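Local coordinates for NanS-p (Escherichia phage vB_EcoP_24B, PDB 6YP6), which probably binds carbohydrate, as part of a phage-encoded carbohydrate esterase that is thought to act on sialic acids, at residues 77-82 / 203-208; 86-91 / 197-202; 2-7 / 213-218; 65-70 / 157-162; 130-135 / 180-185. All coordinates share one frame; numbering follows the deposited sequence. Where two conformers were deposited one is given.

Interaction 1 of 5, residues 77-82 / 203-208; sequences FKVSGA and ATYPVL
V79 sets CG1 anti to its backbone N (chi1 -170°), and Y205 turns CG anti to its own carbonyl carbon (chi1 -67°), so that V79 CG1 meets Y205 CB at 3.4 Å. The methyl also lies close to the start of the ring, which it approaches obliquely. A tyrosine suits this place: one edge of its ring runs past two carbonyls, S80 O beside CD1 and A82 O 3.1 Å from Y205 CE1, while the hydroxyl bonds to T121 and to the backbone of A84. The backbones run antiparallel, K78 with L208 as a hydrogen-bonded pair and V79 with V207 as a non-hydrogen-bonded one. K78 N donates to L208 O, and L208 N returns a bond of 2.8 Å to K78 O. S80 N reaches P206 O at 3.0 Å; P206 has no N-H to give back. K78 and L208 lie side by side, K78 CE 4.1 Å from L208 CD2, the lysine lending its aliphatic part to the leucine and its NZ to a salt bridge with D34. V207, on the V79 side, packs with V89. Such is the end of an antiparallel pair of inner strands in a sheet packed against that of strand 88-95.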
# COMPACT_ATOMS: atom_id res chain seq x y z
N PHE A 77 4.01 3.17 8.76
CA PHE A 77 2.73 3.77 9.14
C PHE A 77 2.41 3.43 10.58
O PHE A 77 2.94 2.48 11.16
CB PHE A 77 1.59 3.27 8.21
CG PHE A 77 1.26 1.83 8.41
CD1 PHE A 77 2.02 0.83 7.80
CD2 PHE A 77 0.24 1.45 9.26
CE1 PHE A 77 1.74 -0.51 8.04
CE2 PHE A 77 -0.04 0.11 9.49
CZ PHE A 77 0.71 -0.87 8.88
N LYS A 78 1.48 4.19 11.14
CA LYS A 78 1.01 4.02 12.51
C LYS A 78 -0.49 4.22 12.49
O LYS A 78 -0.98 5.22 11.96
CB LYS A 78 1.69 5.04 13.44
CG LYS A 78 1.01 5.23 14.79
CD LYS A 78 1.97 5.97 15.77
CE LYS A 78 1.33 7.12 16.50
NZ LYS A 78 2.23 7.48 17.61
N VAL A 79 -1.23 3.30 13.07
CA VAL A 79 -2.69 3.38 13.10
C VAL A 79 -3.12 4.01 14.42
O VAL A 79 -2.60 3.64 15.48
CB VAL A 79 -3.35 2.00 12.94
CG1 VAL A 79 -4.85 2.18 12.74
CG2 VAL A 79 -2.74 1.23 11.79
N SER A 80 -4.10 4.90 14.37
CA SER A 80 -4.62 5.58 15.54
C SER A 80 -6.07 5.16 15.78
O SER A 80 -6.82 4.93 14.84
CB SER A 80 -4.56 7.10 15.32
OG SER A 80 -4.84 7.82 16.50
N GLY A 81 -6.45 5.03 17.05
CA GLY A 81 -7.83 4.78 17.40
C GLY A 81 -8.02 3.42 18.07
O GLY A 81 -7.12 2.58 18.14
N ALA A 82 -9.24 3.23 18.57
CA ALA A 82 -9.62 2.00 19.26
C ALA A 82 -9.81 0.85 18.27
O ALA A 82 -10.26 1.03 17.14
CB ALA A 82 -10.93 2.21 20.01
N ALA A 203 -16.49 5.15 8.24
CA ALA A 203 -15.36 5.43 9.12
C ALA A 203 -14.26 4.38 8.95
O ALA A 203 -14.52 3.18 8.94
CB ALA A 203 -15.81 5.45 10.57
N THR A 204 -13.03 4.88 8.90
CA THR A 204 -11.81 4.09 8.86
C THR A 204 -10.88 4.61 9.96
O THR A 204 -11.10 5.68 10.54
CB THR A 204 -11.13 4.20 7.49
OG1 THR A 204 -10.78 5.58 7.27
CG2 THR A 204 -12.05 3.69 6.39
N TYR A 205 -9.82 3.86 10.26
CA TYR A 205 -8.88 4.33 11.27
C TYR A 205 -8.10 5.54 10.75
O TYR A 205 -7.54 5.48 9.65
CB TYR A 205 -7.83 3.27 11.60
CG TYR A 205 -8.32 2.03 12.30
CD1 TYR A 205 -8.46 1.99 13.68
CD2 TYR A 205 -8.60 0.86 11.59
CE1 TYR A 205 -8.87 0.85 14.32
CE2 TYR A 205 -9.02 -0.29 12.23
CZ TYR A 205 -9.15 -0.28 13.60
OH TYR A 205 -9.56 -1.41 14.29
N PRO A 206 -7.96 6.61 11.54
CA PRO A 206 -6.94 7.61 11.20
C PRO A 206 -5.59 6.92 11.11
O PRO A 206 -5.29 6.00 11.88
CB PRO A 206 -7.01 8.59 12.37
CG PRO A 206 -8.40 8.41 12.92
CD PRO A 206 -8.66 6.94 12.79
N VAL A 207 -4.76 7.35 10.16
CA VAL A 207 -3.45 6.73 9.95
C VAL A 207 -2.39 7.81 9.80
O VAL A 207 -2.62 8.85 9.16
CB VAL A 207 -3.47 5.75 8.76
CG1 VAL A 207 -3.68 6.44 7.42
CG2 VAL A 207 -2.20 4.88 8.72
N LEU A 208 -1.23 7.55 10.38
CA LEU A 208 -0.05 8.38 10.21
C LEU A 208 0.90 7.67 9.26
O LEU A 208 1.21 6.48 9.46
CB LEU A 208 0.66 8.63 11.55
CG LEU A 208 0.15 9.82 12.36
CD1 LEU A 208 -1.29 9.65 12.74
CD2 LEU A 208 1.03 9.99 13.59

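Interaction 2 of 5, residues 86-91 / 197-202; sequences NQYVMA and TDITRG
Y88 opens the contact, its side chain crossing those of I199 and T200 at about a right angle. I199 CD1 comes to 3.7 Å from Y88 CD1, and T200 CG2 stands near Y88 CD2 at 4.2 Å; both methyls approach the ring obliquely. The broad ring thus spans two neighbouring side chains of the loop, with N86 O above the centre of one face. V89 turns its side chain away, to V79 and Y205, but its carbonyl O lies 3.5 Å from D198 CB. At M90 the backbone carries the contact: M90 CA makes a bent CA-H...O contact with T197 O at 3.1 Å, while the extended side chain leads off to C75 and F77 in the core, where a long apolar chain is at home. A91 then makes the regular bridge. Its N donates to T197 O at 2.8 Å, and T197 N answers to A91 O at 3.0 Å. The small CB of A91 leaves room for I199, whose CG1 sits 3.7 Å away.

T197 OG1 is anti to its backbone N (chi1 178°) and accepts from I199 N, an ST turn, and is also hydrogen-bonded to W54 O; T200 OG1 accepts from G202 N in a second such turn. D198, buried, is held by a salt bridge to K47 and by hydrogen bonds from S53, W54 and T204, which would be expected to stabilise its negative charge. V89 and M90 both face I119, so strand 88-95 carries a classic beta bulge where its neighbour 193-197 ends in a loop of successive ST turns.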
# COMPACT_ATOMS: atom_id res chain seq x y z
N ASN A 86 -13.27 -5.45 11.93
CA ASN A 86 -13.50 -5.39 10.48
C ASN A 86 -13.22 -4.03 9.87
O ASN A 86 -13.38 -3.86 8.65
CB ASN A 86 -14.89 -5.91 10.13
CG ASN A 86 -15.14 -7.28 10.76
OD1 ASN A 86 -14.26 -8.15 10.73
ND2 ASN A 86 -16.29 -7.45 11.39
N GLN A 87 -12.74 -3.07 10.64
CA GLN A 87 -12.50 -1.72 10.14
C GLN A 87 -11.21 -1.63 9.32
O GLN A 87 -10.21 -2.28 9.61
CB GLN A 87 -12.47 -0.77 11.34
CG GLN A 87 -12.41 0.69 11.01
CD GLN A 87 -12.71 1.51 12.24
OE1 GLN A 87 -11.79 2.02 12.91
NE2 GLN A 87 -13.96 1.61 12.58
N TYR A 88 -11.27 -0.84 8.25
CA TYR A 88 -10.15 -0.65 7.36
C TYR A 88 -9.20 0.44 7.82
O TYR A 88 -9.61 1.42 8.44
CB TYR A 88 -10.62 -0.28 5.94
CG TYR A 88 -11.41 -1.39 5.29
CD1 TYR A 88 -10.79 -2.56 4.84
CD2 TYR A 88 -12.79 -1.29 5.15
CE1 TYR A 88 -11.54 -3.58 4.27
CE2 TYR A 88 -13.54 -2.29 4.58
CZ TYR A 88 -12.92 -3.44 4.16
OH TYR A 88 -13.70 -4.42 3.62
N VAL A 89 -7.92 0.27 7.45
CA VAL A 89 -6.92 1.33 7.48
C VAL A 89 -6.75 1.90 6.07
O VAL A 89 -7.14 3.04 5.80
CB VAL A 89 -5.58 0.85 8.06
CG1 VAL A 89 -4.60 2.02 8.13
CG2 VAL A 89 -5.77 0.23 9.43
N MET A 90 -6.18 1.12 5.15
CA MET A 90 -5.88 1.64 3.82
C MET A 90 -5.55 0.49 2.89
O MET A 90 -5.28 -0.63 3.32
CB MET A 90 -4.72 2.65 3.89
CG MET A 90 -3.40 2.05 4.32
SD MET A 90 -2.23 3.36 4.64
CE MET A 90 -0.96 2.45 5.49
N ALA A 91 -5.54 0.81 1.60
CA ALA A 91 -5.19 -0.11 0.54
C ALA A 91 -4.20 0.55 -0.41
O ALA A 91 -4.19 1.77 -0.59
CB ALA A 91 -6.43 -0.54 -0.26
N THR A 197 -5.41 4.53 -0.51
CA THR A 197 -6.75 5.02 -0.19
C THR A 197 -7.28 4.34 1.06
O THR A 197 -6.92 3.21 1.34
CB THR A 197 -7.70 4.77 -1.38
OG1 THR A 197 -9.02 5.21 -1.06
CG2 THR A 197 -7.77 3.29 -1.75
N ASP A 198 -8.18 5.02 1.77
CA ASP A 198 -8.90 4.35 2.86
C ASP A 198 -10.19 3.66 2.39
O ASP A 198 -10.94 3.19 3.24
CB ASP A 198 -9.15 5.26 4.07
CG ASP A 198 -10.23 6.30 3.84
OD1 ASP A 198 -10.42 6.71 2.68
OD2 ASP A 198 -10.89 6.69 4.84
N ILE A 199 -10.40 3.54 1.08
CA ILE A 199 -11.31 2.56 0.47
C ILE A 199 -12.77 3.00 0.49
O ILE A 199 -13.44 3.03 -0.55
CB ILE A 199 -11.16 1.16 1.12
CG1 ILE A 199 -9.71 0.66 1.09
CG2 ILE A 199 -12.09 0.17 0.42
CD1 ILE A 199 -9.48 -0.56 1.98
N THR A 200 -13.29 3.29 1.67
CA THR A 200 -14.71 3.42 1.91
C THR A 200 -15.04 4.82 2.42
O THR A 200 -14.21 5.49 3.04
CB THR A 200 -15.14 2.36 2.93
OG1 THR A 200 -16.54 2.48 3.19
CG2 THR A 200 -14.40 2.47 4.27
N ARG A 201 -16.28 5.25 2.15
CA ARG A 201 -16.76 6.50 2.76
C ARG A 201 -17.06 6.33 4.24
O ARG A 201 -17.10 7.33 4.98
CB ARG A 201 -18.02 6.98 2.04
CG ARG A 201 -17.77 7.47 0.64
CD ARG A 201 -19.08 7.75 -0.07
NE ARG A 201 -18.89 8.60 -1.23
CZ ARG A 201 -19.01 9.93 -1.22
NH1 ARG A 201 -19.33 10.56 -0.09
NH2 ARG A 201 -18.82 10.62 -2.33
N GLY A 202 -17.30 5.11 4.69
CA GLY A 202 -17.54 4.85 6.09
C GLY A 202 -16.30 5.10 6.93
O GLY A 202 -15.19 5.27 6.43

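Interaction 3 of 5, residues 2-7 / 213-218; sequences VTTLLS and AVEVNS
V2 and E215 cross obliquely, V2 CG2 lying 3.8 Å from E215 CD. Five backbone hydrogen bonds, one of them weak, tie the strands. T3 and V216 exchange two, both 2.9 Å between N and O. Further along, V214 O receives L5 N at 2.8 Å and, more weakly, L6 N, while V214 N donates to L6 O. Two residues facing one make a classic beta bulge, at which the N-terminal strand turns a corner.

The apolar contacts gather around V214, whose beta-branched side chain offers a methyl to each leucine. With CG anti to the backbone N (chi1 -177°), L5 lies alongside and brings CD2 to 3.8 Å from V214 CG1; L6 crosses on the other branch, CD2 to V214 CG2. L5 and V214 also touch W94 of the facing sheet.

Two waters bridge polar groups: one joins T3 OG1 to the backbone O of N217, and another lies 2.6 Å from T4 OG1 while donating to E215 OE2 at 2.7 Å. E215 also forms a salt bridge with R74, which would help to keep it ionised, and N217 ND2 binds K69 O.

The chain ends are therefore tied by main-chain bonds. V214, V216 and L6 share one face, which T3 and its water extend at the rim, while T4, S7 and E215 lie on the other, where E215 is probably charged and bridged by water.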
# COMPACT_ATOMS: atom_id res chain seq x y z
N VAL A 2 19.74 0.71 -4.55
CA VAL A 2 18.49 0.76 -5.29
C VAL A 2 18.28 2.15 -5.87
O VAL A 2 18.87 3.13 -5.42
CB VAL A 2 17.31 0.37 -4.38
CG1 VAL A 2 17.54 -1.03 -3.80
CG2 VAL A 2 17.11 1.40 -3.26
N THR A 3 17.41 2.24 -6.88
CA THR A 3 16.89 3.50 -7.37
C THR A 3 15.47 3.67 -6.86
O THR A 3 14.77 2.70 -6.58
CB THR A 3 16.89 3.57 -8.90
OG1 THR A 3 16.06 2.52 -9.43
CG2 THR A 3 18.30 3.44 -9.45
N THR A 4 15.04 4.91 -6.73
CA THR A 4 13.71 5.23 -6.26
C THR A 4 12.81 5.44 -7.47
O THR A 4 13.04 6.36 -8.26
CB THR A 4 13.75 6.49 -5.41
OG1 THR A 4 14.59 6.26 -4.27
CG2 THR A 4 12.37 6.88 -4.94
N LEU A 5 11.79 4.60 -7.61
CA LEU A 5 10.77 4.82 -8.63
C LEU A 5 9.82 5.93 -8.20
O LEU A 5 9.45 6.80 -9.00
CB LEU A 5 10.03 3.52 -8.88
CG LEU A 5 8.98 3.59 -9.97
CD1 LEU A 5 9.64 3.80 -11.32
CD2 LEU A 5 8.14 2.35 -9.98
N LEU A 6 9.42 5.92 -6.93
CA LEU A 6 8.57 6.96 -6.38
C LEU A 6 8.76 6.97 -4.87
O LEU A 6 9.08 5.95 -4.27
CB LEU A 6 7.10 6.74 -6.73
CG LEU A 6 6.43 5.49 -6.17
CD1 LEU A 6 5.75 5.75 -4.84
CD2 LEU A 6 5.44 4.90 -7.16
N SER A 7 8.55 8.13 -4.26
CA SER A 7 8.59 8.20 -2.81
C SER A 7 7.76 9.36 -2.29
O SER A 7 7.59 10.39 -2.95
CB SER A 7 10.02 8.28 -2.29
OG SER A 7 10.61 9.49 -2.67
N ALA A 213 7.23 4.20 -0.56
CA ALA A 213 8.19 4.22 -1.66
C ALA A 213 8.08 2.96 -2.51
O ALA A 213 7.65 1.91 -2.03
CB ALA A 213 9.64 4.35 -1.17
N VAL A 214 8.49 3.09 -3.77
CA VAL A 214 8.81 1.94 -4.60
C VAL A 214 10.26 2.09 -5.01
O VAL A 214 10.65 3.15 -5.52
CB VAL A 214 7.89 1.80 -5.82
CG1 VAL A 214 8.28 0.57 -6.63
CG2 VAL A 214 6.43 1.72 -5.38
N GLU A 215 11.05 1.06 -4.76
CA GLU A 215 12.47 1.05 -5.09
C GLU A 215 12.74 -0.13 -6.01
O GLU A 215 12.08 -1.17 -5.93
CB GLU A 215 13.31 0.95 -3.81
CG GLU A 215 13.23 2.23 -2.97
CD GLU A 215 13.78 2.10 -1.56
OE1 GLU A 215 13.79 0.98 -0.99
OE2 GLU A 215 14.20 3.14 -1.02
N VAL A 216 13.70 0.06 -6.92
CA VAL A 216 14.06 -0.94 -7.92
C VAL A 216 15.54 -1.23 -7.75
O VAL A 216 16.36 -0.31 -7.64
CB VAL A 216 13.73 -0.45 -9.34
CG1 VAL A 216 14.12 -1.49 -10.36
CG2 VAL A 216 12.24 -0.12 -9.44
N ASN A 217 15.88 -2.51 -7.71
CA ASN A 217 17.28 -2.88 -7.56
C ASN A 217 18.10 -2.33 -8.73
O ASN A 217 17.63 -2.27 -9.86
CB ASN A 217 17.41 -4.40 -7.50
CG ASN A 217 16.77 -4.98 -6.27
OD1 ASN A 217 16.73 -4.36 -5.22
ND2 ASN A 217 16.28 -6.21 -6.39
N SER A 218 19.34 -1.93 -8.44
CA SER A 218 20.21 -1.40 -9.49
C SER A 218 21.32 -2.39 -9.80
O SER A 218 21.90 -2.98 -8.89
CB SER A 218 20.83 -0.06 -9.08
OG SER A 218 21.68 0.46 -10.10
O HOH W 1 17.10 0.46 -10.87
O HOH W 2 13.52 5.51 -2.00

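Interaction 4 of 5, residues 65-70 / 157-162; sequences ALLQKG and FRFAGN
G70 and G161 bring their backbones together at the end of helix 64-69, with CA atoms 3.8 Å apart, and N162 N donates to Q68 O at 2.8 Å from above the carbonyl plane (45° out of it). Both glycines take backbone angles with positive phi that only glycine accommodates easily, and the lack of CB also lets the backbones come close. G161 CA lies 3.3 Å from L67 O, and one water sits between that carbonyl and G161 N, accepting from the latter.

Among the side chains F159 is the middle piece. With CG anti to the backbone N (chi1 175°), L66 brings CG to 4.0 Å from F159 CG. It crosses F159 at about a right angle and sets CD2 over the centre of one ring face, 4.0 Å from the centroid, a CH-pi contact. L67 CD2 comes obliquely to F159 CD2, also at 4.0 Å. Branched leucines can follow a flat ring, and I73 and V167 pack against F159 too.

Carbonyls at a helix's C-terminal end lack N-H partners within the helix; here the loop after strand 152-159 and a water meet two of them, beside a purely apolar ring contact.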
# COMPACT_ATOMS: atom_id res chain seq x y z
N ALA A 65 10.53 -2.48 -14.92
CA ALA A 65 11.87 -2.62 -14.36
C ALA A 65 11.83 -3.27 -12.98
O ALA A 65 12.74 -4.02 -12.62
CB ALA A 65 12.59 -1.28 -14.29
N LEU A 66 10.80 -2.96 -12.18
CA LEU A 66 10.62 -3.64 -10.90
C LEU A 66 10.52 -5.14 -11.11
O LEU A 66 11.16 -5.93 -10.39
CB LEU A 66 9.38 -3.08 -10.19
CG LEU A 66 9.00 -3.79 -8.89
CD1 LEU A 66 10.06 -3.68 -7.82
CD2 LEU A 66 7.67 -3.22 -8.38
N LEU A 67 9.73 -5.57 -12.10
CA LEU A 67 9.59 -6.99 -12.36
C LEU A 67 10.90 -7.61 -12.83
O LEU A 67 11.24 -8.73 -12.44
CB LEU A 67 8.50 -7.23 -13.41
CG LEU A 67 7.07 -7.00 -12.92
CD1 LEU A 67 6.10 -7.03 -14.09
CD2 LEU A 67 6.68 -8.05 -11.91
N GLN A 68 11.66 -6.89 -13.68
CA GLN A 68 12.89 -7.43 -14.26
C GLN A 68 14.00 -7.50 -13.22
O GLN A 68 14.71 -8.51 -13.12
CB GLN A 68 13.31 -6.55 -15.44
CG GLN A 68 14.70 -6.82 -16.04
CD GLN A 68 15.28 -5.59 -16.77
OE1 GLN A 68 14.54 -4.70 -17.18
NE2 GLN A 68 16.59 -5.55 -16.91
N LYS A 69 14.19 -6.41 -12.48
CA LYS A 69 15.34 -6.28 -11.60
C LYS A 69 15.03 -6.64 -10.15
O LYS A 69 15.97 -6.86 -9.37
CB LYS A 69 15.85 -4.84 -11.63
CG LYS A 69 16.33 -4.38 -12.99
CD LYS A 69 16.79 -2.92 -12.97
CE LYS A 69 17.19 -2.42 -14.35
NZ LYS A 69 16.75 -1.01 -14.56
N GLY A 70 13.75 -6.70 -9.78
CA GLY A 70 13.36 -6.81 -8.40
C GLY A 70 13.41 -5.47 -7.70
O GLY A 70 13.88 -4.47 -8.24
N PHE A 157 6.67 -5.23 0.17
CA PHE A 157 6.40 -6.32 -0.76
C PHE A 157 7.62 -6.40 -1.65
O PHE A 157 7.90 -5.48 -2.42
CB PHE A 157 5.13 -6.02 -1.56
CG PHE A 157 3.93 -5.91 -0.68
CD1 PHE A 157 3.24 -7.05 -0.28
CD2 PHE A 157 3.54 -4.69 -0.17
CE1 PHE A 157 2.16 -6.96 0.57
CE2 PHE A 157 2.44 -4.60 0.67
CZ PHE A 157 1.76 -5.75 1.04
N ARG A 158 8.38 -7.48 -1.50
CA ARG A 158 9.67 -7.65 -2.17
C ARG A 158 9.50 -8.49 -3.43
O ARG A 158 8.99 -9.62 -3.37
CB ARG A 158 10.70 -8.29 -1.24
CG ARG A 158 12.11 -8.30 -1.81
CD ARG A 158 13.17 -8.79 -0.82
NE ARG A 158 12.94 -10.20 -0.48
CZ ARG A 158 12.62 -10.67 0.72
NH1 ARG A 158 12.52 -9.87 1.79
NH2 ARG A 158 12.39 -11.97 0.86
N PHE A 159 9.96 -7.94 -4.55
CA PHE A 159 9.99 -8.59 -5.86
C PHE A 159 11.40 -9.10 -6.11
O PHE A 159 12.38 -8.41 -5.83
CB PHE A 159 9.60 -7.58 -6.95
CG PHE A 159 8.13 -7.18 -6.94
CD1 PHE A 159 7.61 -6.37 -5.93
CD2 PHE A 159 7.28 -7.62 -7.93
CE1 PHE A 159 6.28 -6.02 -5.91
CE2 PHE A 159 5.94 -7.26 -7.92
CZ PHE A 159 5.45 -6.46 -6.91
N ALA A 160 11.50 -10.33 -6.63
CA ALA A 160 12.79 -11.00 -6.75
C ALA A 160 13.52 -10.70 -8.05
O ALA A 160 14.73 -10.91 -8.13
CB ALA A 160 12.61 -12.52 -6.65
N GLY A 161 12.82 -10.25 -9.07
CA GLY A 161 13.42 -10.02 -10.36
C GLY A 161 13.23 -11.22 -11.27
O GLY A 161 12.53 -12.19 -10.96
N ASN A 162 13.86 -11.11 -12.43
CA ASN A 162 13.73 -12.13 -13.47
C ASN A 162 12.29 -12.34 -13.88
O ASN A 162 11.92 -13.41 -14.35
CB ASN A 162 14.38 -13.44 -13.05
CG ASN A 162 15.90 -13.36 -13.05
OD1 ASN A 162 16.55 -13.55 -12.03
ND2 ASN A 162 16.47 -13.06 -14.21
O HOH W 3 10.16 -9.71 -9.98

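Interaction 5 of 5, residues 130-135 / 180-185; sequences YHNAKV and TLTQSP
Y130 reaches across to the 181-182 backbone, and its side chain can be followed outward. CB leaves toward the other segment, with CG anti to the backbone N (chi1 -175°). The ring carries N132 CB over the centre of one face, 3.5 Å above the plane. Farther out, CE2 has T180 O near the ring plane and CZ lies 3.9 Å from L181 CD2, the leucine crossing the tyrosine at about a right angle. At the tip, OH accepts from T182 N at 2.9 Å in a nearly straight bond, the donor lying in the plane at the ring edge. Tyrosine suits the place: the ring fills the space among F117, F179 and the leucine, and the hydroxyl serves a loop N-H.

N132 carries the next link. Its ND2 donates to T182 OG1 at 3.0 Å, close to the amide plane, and that hydroxyl in turn donates a hydrogen bond to Q183 O. S184 OG then donates to H131 O at 2.8 Å and accepts from V186 N. P185, which has no N-H, uses its ring instead: CG lies 3.3 Å from A133 O and 3.9 Å from H131 NE2.

The two segments are not paired as strands with each other, so side-chain hydroxyls and an amide take over, each matching a backbone group or another side chain with a donor or acceptor of the right sense.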
# COMPACT_ATOMS: atom_id res chain seq x y z
N TYR A 130 -4.73 -9.60 0.49
CA TYR A 130 -4.59 -9.47 -0.96
C TYR A 130 -5.97 -9.53 -1.58
O TYR A 130 -6.65 -10.56 -1.48
CB TYR A 130 -3.69 -10.59 -1.48
CG TYR A 130 -3.33 -10.56 -2.95
CD1 TYR A 130 -3.40 -9.41 -3.72
CD2 TYR A 130 -2.86 -11.71 -3.56
CE1 TYR A 130 -3.03 -9.42 -5.07
CE2 TYR A 130 -2.50 -11.73 -4.89
CZ TYR A 130 -2.58 -10.58 -5.65
OH TYR A 130 -2.23 -10.62 -6.98
N HIS A 131 -6.37 -8.44 -2.23
CA HIS A 131 -7.67 -8.36 -2.90
C HIS A 131 -7.56 -8.98 -4.29
O HIS A 131 -7.48 -8.31 -5.32
CB HIS A 131 -8.11 -6.91 -2.98
CG HIS A 131 -9.53 -6.72 -3.43
ND1 HIS A 131 -10.17 -5.51 -3.28
CD2 HIS A 131 -10.42 -7.56 -4.00
CE1 HIS A 131 -11.40 -5.62 -3.76
NE2 HIS A 131 -11.58 -6.84 -4.21
N ASN A 132 -7.54 -10.31 -4.31
CA ASN A 132 -7.40 -11.04 -5.56
C ASN A 132 -8.56 -11.99 -5.82
O ASN A 132 -8.49 -12.75 -6.79
CB ASN A 132 -6.05 -11.76 -5.67
CG ASN A 132 -6.00 -13.00 -4.83
OD1 ASN A 132 -6.61 -13.09 -3.76
ND2 ASN A 132 -5.25 -13.99 -5.30
N ALA A 133 -9.63 -11.91 -5.04
CA ALA A 133 -10.81 -12.74 -5.22
C ALA A 133 -12.03 -11.86 -5.47
O ALA A 133 -12.07 -10.70 -5.09
CB ALA A 133 -11.04 -13.62 -3.99
N LYS A 134 -13.05 -12.45 -6.11
CA LYS A 134 -14.28 -11.70 -6.37
C LYS A 134 -14.97 -11.27 -5.08
O LYS A 134 -15.52 -10.17 -5.02
CB LYS A 134 -15.23 -12.54 -7.21
CG LYS A 134 -14.81 -12.74 -8.64
CD LYS A 134 -15.92 -13.44 -9.43
CE LYS A 134 -15.39 -14.32 -10.54
NZ LYS A 134 -14.86 -15.62 -10.01
N VAL A 135 -15.00 -12.14 -4.06
CA VAL A 135 -15.63 -11.82 -2.79
C VAL A 135 -14.58 -11.91 -1.69
O VAL A 135 -13.71 -12.80 -1.71
CB VAL A 135 -16.86 -12.68 -2.47
CG1 VAL A 135 -17.94 -12.44 -3.51
CG2 VAL A 135 -16.52 -14.14 -2.38
N THR A 180 2.18 -15.66 -4.87
CA THR A 180 2.29 -15.31 -6.28
C THR A 180 1.13 -14.41 -6.68
O THR A 180 -0.03 -14.70 -6.39
CB THR A 180 2.37 -16.57 -7.14
OG1 THR A 180 3.55 -17.30 -6.80
CG2 THR A 180 2.43 -16.22 -8.62
N LEU A 181 1.46 -13.30 -7.34
CA LEU A 181 0.43 -12.41 -7.85
C LEU A 181 -0.45 -13.16 -8.82
O LEU A 181 0.01 -14.02 -9.58
CB LEU A 181 1.05 -11.22 -8.57
CG LEU A 181 1.89 -10.28 -7.71
CD1 LEU A 181 2.65 -9.30 -8.58
CD2 LEU A 181 1.05 -9.52 -6.69
N THR A 182 -1.74 -12.82 -8.82
CA THR A 182 -2.72 -13.37 -9.74
C THR A 182 -3.49 -12.21 -10.33
O THR A 182 -3.33 -11.05 -9.93
CB THR A 182 -3.71 -14.32 -9.04
OG1 THR A 182 -4.54 -13.59 -8.14
CG2 THR A 182 -2.99 -15.40 -8.27
N GLN A 183 -4.36 -12.51 -11.28
CA GLN A 183 -5.34 -11.52 -11.70
C GLN A 183 -6.23 -11.15 -10.51
O GLN A 183 -6.39 -11.90 -9.55
CB GLN A 183 -6.18 -12.06 -12.86
CG GLN A 183 -5.32 -12.37 -14.09
CD GLN A 183 -6.13 -12.69 -15.32
OE1 GLN A 183 -7.34 -12.49 -15.36
NE2 GLN A 183 -5.45 -13.17 -16.36
N SER A 184 -6.83 -9.97 -10.60
CA SER A 184 -7.64 -9.41 -9.52
C SER A 184 -8.87 -8.74 -10.12
O SER A 184 -8.82 -8.27 -11.26
CB SER A 184 -6.84 -8.35 -8.76
OG SER A 184 -7.64 -7.51 -7.95
N PRO A 185 -9.97 -8.67 -9.36
CA PRO A 185 -11.16 -7.98 -9.86
C PRO A 185 -11.09 -6.47 -9.78
O PRO A 185 -11.98 -5.80 -10.32
CB PRO A 185 -12.27 -8.50 -8.93
CG PRO A 185 -11.57 -8.71 -7.65
CD PRO A 185 -10.21 -9.26 -8.03

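Overall arrangement
Interactions 1 and 2 touch, with centres 10 Å apart: T204 OG1 bonds to D198 OD2, and Y205 N to Y88 O, which joins the ends of the two sheets. Interactions 3 and 4 form a second pair, 11 Å apart on the opposite side of the chain's centre, where N217 N bonds to G70 O. Strand 207-216 connects the pairs, since it serves both interaction 1 and interaction 3, whose centres lie 26 Å apart. Interaction 5 reaches interaction 4 through L181 CD1, 3.9 Å from F159 CE2. A glycerol, probably from the crystallisation liquor, lies about 4 Å from the side chain of K134 in interaction 5.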